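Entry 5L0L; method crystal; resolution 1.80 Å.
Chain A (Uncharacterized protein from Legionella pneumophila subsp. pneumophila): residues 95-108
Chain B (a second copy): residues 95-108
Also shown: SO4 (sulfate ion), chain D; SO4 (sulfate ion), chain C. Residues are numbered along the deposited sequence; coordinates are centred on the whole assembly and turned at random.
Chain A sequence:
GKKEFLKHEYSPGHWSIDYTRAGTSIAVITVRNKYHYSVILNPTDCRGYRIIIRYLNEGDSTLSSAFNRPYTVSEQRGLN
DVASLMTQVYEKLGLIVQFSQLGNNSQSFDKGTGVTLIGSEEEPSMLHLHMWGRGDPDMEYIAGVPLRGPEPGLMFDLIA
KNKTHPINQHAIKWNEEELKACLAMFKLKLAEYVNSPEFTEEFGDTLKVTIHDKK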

# COMPACT_ATOMS: atom_id res chain seq x y z
N LEU A 95 1.71 17.13 1.29
CA LEU A 95 2.67 16.04 1.08
C LEU A 95 2.23 15.07 -0.01
O LEU A 95 1.02 14.88 -0.24
CB LEU A 95 2.84 15.26 2.38
CG LEU A 95 3.36 16.14 3.53
CD1 LEU A 95 3.22 15.44 4.87
CD2 LEU A 95 4.81 16.50 3.26
N ILE A 96 3.21 14.42 -0.63
CA ILE A 96 2.95 13.28 -1.52
C ILE A 96 2.67 12.10 -0.59
O ILE A 96 3.43 11.86 0.33
CB ILE A 96 4.19 12.95 -2.35
CG1 ILE A 96 4.45 14.04 -3.36
CG2 ILE A 96 4.05 11.56 -3.01
CD1 ILE A 96 5.86 13.95 -3.95
N VAL A 97 1.61 11.34 -0.82
CA VAL A 97 1.34 10.22 0.10
C VAL A 97 1.93 8.95 -0.48
O VAL A 97 1.88 8.72 -1.69
CB VAL A 97 -0.17 10.06 0.40
CG1 VAL A 97 -0.90 9.47 -0.74
CG2 VAL A 97 -0.37 9.19 1.63
N GLN A 98 2.52 8.14 0.39
CA GLN A 98 2.97 6.79 0.07
C GLN A 98 2.49 5.85 1.16
O GLN A 98 2.29 6.25 2.33
CB GLN A 98 4.49 6.71 -0.06
CG GLN A 98 5.00 7.58 -1.22
CD GLN A 98 6.48 7.42 -1.50
OE1 GLN A 98 7.29 7.11 -0.61
NE2 GLN A 98 6.85 7.64 -2.75
N PHE A 99 2.26 4.58 0.81
CA PHE A 99 1.91 3.59 1.80
C PHE A 99 2.32 2.18 1.39
O PHE A 99 2.45 1.90 0.18
CB PHE A 99 0.39 3.64 2.20
CG PHE A 99 -0.59 3.48 1.06
CD1 PHE A 99 -0.98 2.22 0.62
CD2 PHE A 99 -1.14 4.59 0.44
CE1 PHE A 99 -1.88 2.08 -0.41
CE2 PHE A 99 -2.05 4.45 -0.60
CZ PHE A 99 -2.41 3.20 -1.02
N SER A 100 2.50 1.31 2.39
CA SER A 100 2.89 -0.08 2.14
C SER A 100 2.26 -1.00 3.18
O SER A 100 2.32 -0.71 4.39
CB SER A 100 4.41 -0.29 2.21
OG SER A 100 5.17 0.41 1.24
N GLN A 101 1.69 -2.12 2.71
CA GLN A 101 1.36 -3.26 3.57
C GLN A 101 2.43 -4.33 3.36
O GLN A 101 2.62 -4.84 2.24
CB GLN A 101 -0.01 -3.82 3.22
CG GLN A 101 -0.36 -5.09 4.02
CD GLN A 101 -1.79 -5.53 3.84
OE1 GLN A 101 -2.05 -6.70 3.45
NE2 GLN A 101 -2.69 -4.63 3.97
N LEU A 102 3.18 -4.61 4.42
CA LEU A 102 4.35 -5.47 4.32
C LEU A 102 4.22 -6.62 5.29
O LEU A 102 3.82 -7.71 4.89
CB LEU A 102 5.65 -4.67 4.50
CG LEU A 102 5.91 -3.53 3.54
CD1 LEU A 102 7.29 -2.90 3.80
CD2 LEU A 102 5.83 -3.91 2.07
N GLY A 103 4.52 -6.39 6.56
CA GLY A 103 4.54 -7.47 7.56
C GLY A 103 5.85 -8.25 7.67
O GLY A 103 5.86 -9.30 8.33
N ASN A 104 6.95 -7.74 7.09
CA ASN A 104 8.21 -8.49 7.09
C ASN A 104 8.71 -8.80 8.51
O ASN A 104 9.33 -9.87 8.74
CB ASN A 104 9.30 -7.73 6.39
CG ASN A 104 8.99 -7.50 4.92
OD1 ASN A 104 8.52 -8.41 4.20
ND2 ASN A 104 9.21 -6.28 4.48
N ASN A 105 8.44 -7.88 9.43
CA ASN A 105 8.95 -8.06 10.79
C ASN A 105 8.21 -9.10 11.62
O ASN A 105 8.61 -9.33 12.75
CB ASN A 105 8.99 -6.71 11.52
CG ASN A 105 9.99 -5.78 10.91
OD1 ASN A 105 10.94 -6.20 10.23
ND2 ASN A 105 9.82 -4.49 11.17
N SER A 106 7.14 -9.67 11.11
CA SER A 106 6.45 -10.80 11.75
C SER A 106 6.34 -12.00 10.78
O SER A 106 5.46 -12.85 10.92
CB SER A 106 5.07 -10.36 12.24
OG SER A 106 4.26 -9.83 11.21
N GLN A 107 7.23 -12.06 9.79
CA GLN A 107 7.27 -13.16 8.83
C GLN A 107 8.68 -13.73 8.76
O GLN A 107 9.66 -12.99 8.83
CB GLN A 107 6.83 -12.69 7.44
CG GLN A 107 5.35 -12.28 7.37
CD GLN A 107 5.00 -11.40 6.21
OE1 GLN A 107 5.77 -11.23 5.26
NE2 GLN A 107 3.83 -10.77 6.29
N SER A 108 8.82 -15.06 8.67
CA SER A 108 10.14 -15.68 8.61
C SER A 108 10.10 -16.91 7.68
O SER A 108 9.04 -17.32 7.23
CB SER A 108 10.63 -16.04 10.02
OG SER A 108 9.74 -16.98 10.59
N LEU B 95 -0.10 -17.22 -1.16
CA LEU B 95 0.96 -16.24 -1.00
C LEU B 95 0.62 -15.23 0.10
O LEU B 95 -0.54 -14.94 0.34
CB LEU B 95 1.20 -15.52 -2.33
CG LEU B 95 1.79 -16.41 -3.44
CD1 LEU B 95 1.72 -15.73 -4.80
CD2 LEU B 95 3.20 -16.84 -3.09
N ILE B 96 1.64 -14.72 0.76
CA ILE B 96 1.51 -13.52 1.61
C ILE B 96 1.37 -12.33 0.67
O ILE B 96 2.20 -12.19 -0.25
CB ILE B 96 2.78 -13.30 2.43
CG1 ILE B 96 2.95 -14.41 3.46
CG2 ILE B 96 2.77 -11.94 3.13
CD1 ILE B 96 4.34 -14.38 4.07
N VAL B 97 0.38 -11.47 0.86
CA VAL B 97 0.24 -10.30 -0.01
C VAL B 97 0.98 -9.09 0.57
O VAL B 97 0.89 -8.81 1.79
CB VAL B 97 -1.22 -9.98 -0.31
CG1 VAL B 97 -1.91 -9.32 0.83
CG2 VAL B 97 -1.34 -9.08 -1.57
N GLN B 98 1.66 -8.36 -0.30
CA GLN B 98 2.26 -7.09 0.05
C GLN B 98 1.89 -6.10 -1.04
O GLN B 98 1.67 -6.49 -2.18
CB GLN B 98 3.79 -7.24 0.19
CG GLN B 98 4.19 -8.12 1.34
CD GLN B 98 5.67 -8.11 1.66
OE1 GLN B 98 6.51 -7.93 0.80
NE2 GLN B 98 5.99 -8.34 2.94
N PHE B 99 1.82 -4.81 -0.71
CA PHE B 99 1.57 -3.80 -1.71
C PHE B 99 2.10 -2.44 -1.30
O PHE B 99 2.27 -2.18 -0.09
CB PHE B 99 0.08 -3.74 -2.12
CG PHE B 99 -0.88 -3.47 -0.99
CD1 PHE B 99 -1.13 -2.18 -0.57
CD2 PHE B 99 -1.62 -4.50 -0.42
CE1 PHE B 99 -2.05 -1.90 0.44
CE2 PHE B 99 -2.56 -4.23 0.56
CZ PHE B 99 -2.75 -2.93 1.01
N SER B 100 2.42 -1.61 -2.30
CA SER B 100 2.93 -0.25 -2.08
C SER B 100 2.43 0.71 -3.11
O SER B 100 2.48 0.43 -4.33
CB SER B 100 4.46 -0.18 -2.11
OG SER B 100 5.05 -0.95 -1.06
N GLN B 101 1.99 1.87 -2.63
CA GLN B 101 1.76 3.04 -3.48
C GLN B 101 2.93 3.99 -3.25
O GLN B 101 3.10 4.50 -2.12
CB GLN B 101 0.43 3.73 -3.17
CG GLN B 101 0.19 4.99 -4.02
CD GLN B 101 -1.21 5.54 -3.82
OE1 GLN B 101 -2.18 4.81 -3.95
NE2 GLN B 101 -1.31 6.78 -3.45
N LEU B 102 3.74 4.19 -4.29
CA LEU B 102 5.00 4.94 -4.16
C LEU B 102 5.03 6.10 -5.14
O LEU B 102 4.75 7.25 -4.76
CB LEU B 102 6.23 4.02 -4.29
CG LEU B 102 6.31 2.86 -3.31
CD1 LEU B 102 7.57 2.02 -3.54
CD2 LEU B 102 6.22 3.35 -1.88
N GLY B 103 5.33 5.82 -6.40
CA GLY B 103 5.46 6.91 -7.39
C GLY B 103 6.86 7.53 -7.46
O GLY B 103 7.02 8.57 -8.11
N ASN B 104 7.87 6.90 -6.86
CA ASN B 104 9.21 7.49 -6.81
C ASN B 104 9.77 7.75 -8.22
O ASN B 104 10.49 8.73 -8.45
CB ASN B 104 10.19 6.59 -6.09
CG ASN B 104 9.84 6.40 -4.63
OD1 ASN B 104 9.47 7.36 -3.93
ND2 ASN B 104 9.97 5.16 -4.17
N ASN B 105 9.42 6.89 -9.17
CA ASN B 105 10.02 7.00 -10.50
C ASN B 105 9.41 8.11 -11.35
O ASN B 105 9.87 8.33 -12.48
CB ASN B 105 9.98 5.66 -11.21
CG ASN B 105 10.86 4.65 -10.55
OD1 ASN B 105 11.91 4.95 -10.03
ND2 ASN B 105 10.42 3.42 -10.55
N SER B 106 8.40 8.80 -10.85
CA SER B 106 7.87 9.97 -11.48
C SER B 106 7.90 11.19 -10.56
O SER B 106 7.14 12.13 -10.77
CB SER B 106 6.46 9.69 -12.01
OG SER B 106 5.64 9.15 -11.02
N GLN B 107 8.77 11.17 -9.54
CA GLN B 107 8.86 12.26 -8.55
C GLN B 107 10.32 12.66 -8.47
O GLN B 107 11.19 11.81 -8.57
CB GLN B 107 8.35 11.80 -7.17
CG GLN B 107 6.85 11.61 -7.14
CD GLN B 107 6.33 10.76 -6.00
OE1 GLN B 107 7.03 10.48 -5.03
NE2 GLN B 107 5.10 10.29 -6.15
N SER B 108 10.60 13.97 -8.37
CA SER B 108 11.99 14.42 -8.31
C SER B 108 12.06 15.66 -7.41
O SER B 108 11.03 16.21 -7.01
CB SER B 108 12.55 14.68 -9.70
OG SER B 108 11.88 15.76 -10.32
S SO4 D . 7.06 3.70 -8.65
O1 SO4 D . 7.84 3.91 -7.37
O2 SO4 D . 7.72 2.50 -9.20
O3 SO4 D . 7.26 4.95 -9.41
O4 SO4 D . 5.65 3.53 -8.24
S SO4 C . 6.20 -4.43 9.20
O1 SO4 C . 5.56 -4.00 10.47
O2 SO4 C . 6.61 -5.79 9.50
O3 SO4 C . 5.09 -4.23 8.27
O4 SO4 C . 7.28 -3.43 9.22
O HOH W 1 2.07 8.56 -4.38
O HOH W 2 9.35 5.13 -1.30
O HOH W 3 0.97 -8.61 4.39
O HOH W 4 8.75 -6.11 1.58

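Two copies of one strand, residues 96-101, pair antiparallel across a near-twofold axis, so that a continuous sheet joins the chains and side chains on both faces reinforce it. The register centres on S100(A) and S100(B), a non-hydrogen-bonded pair whose CA atoms lie 4.2 Å apart. The flanking pairs carry the backbone bonds: F99(A) N donates to Q101(B) O at 3.0 Å and Q101(B) N to F99(A) O at 2.8 Å, with the symmetric pair matching.

At the centre, S100(A) OG and S100(B) OG hydrogen-bond at 2.7 Å; serine suits this spot because a hydroxyl can donate or accept, letting identical residues pair. On the other face, Q101(B) CB sits over the F99(A) ring, 3.8 Å from its centroid, a CH-pi contact that uses the aliphatic part of glutamine, while the two rings meet edge to edge, F99(A) CE1 to F99(B) CE1 at 4.1 Å.

Beyond the ladder, the long Q98(A) side chain reaches the partner's turn, where its NE2 donates to L102(B) O and to N104(B) OD1, both at 2.9 Å; one amide thus spends both its hydrogens. A water bridges V97(A) O and L102(B) O. G103(B) has phi 87°, where a CB would jam against the preceding carbonyl, so glycine fits the turn.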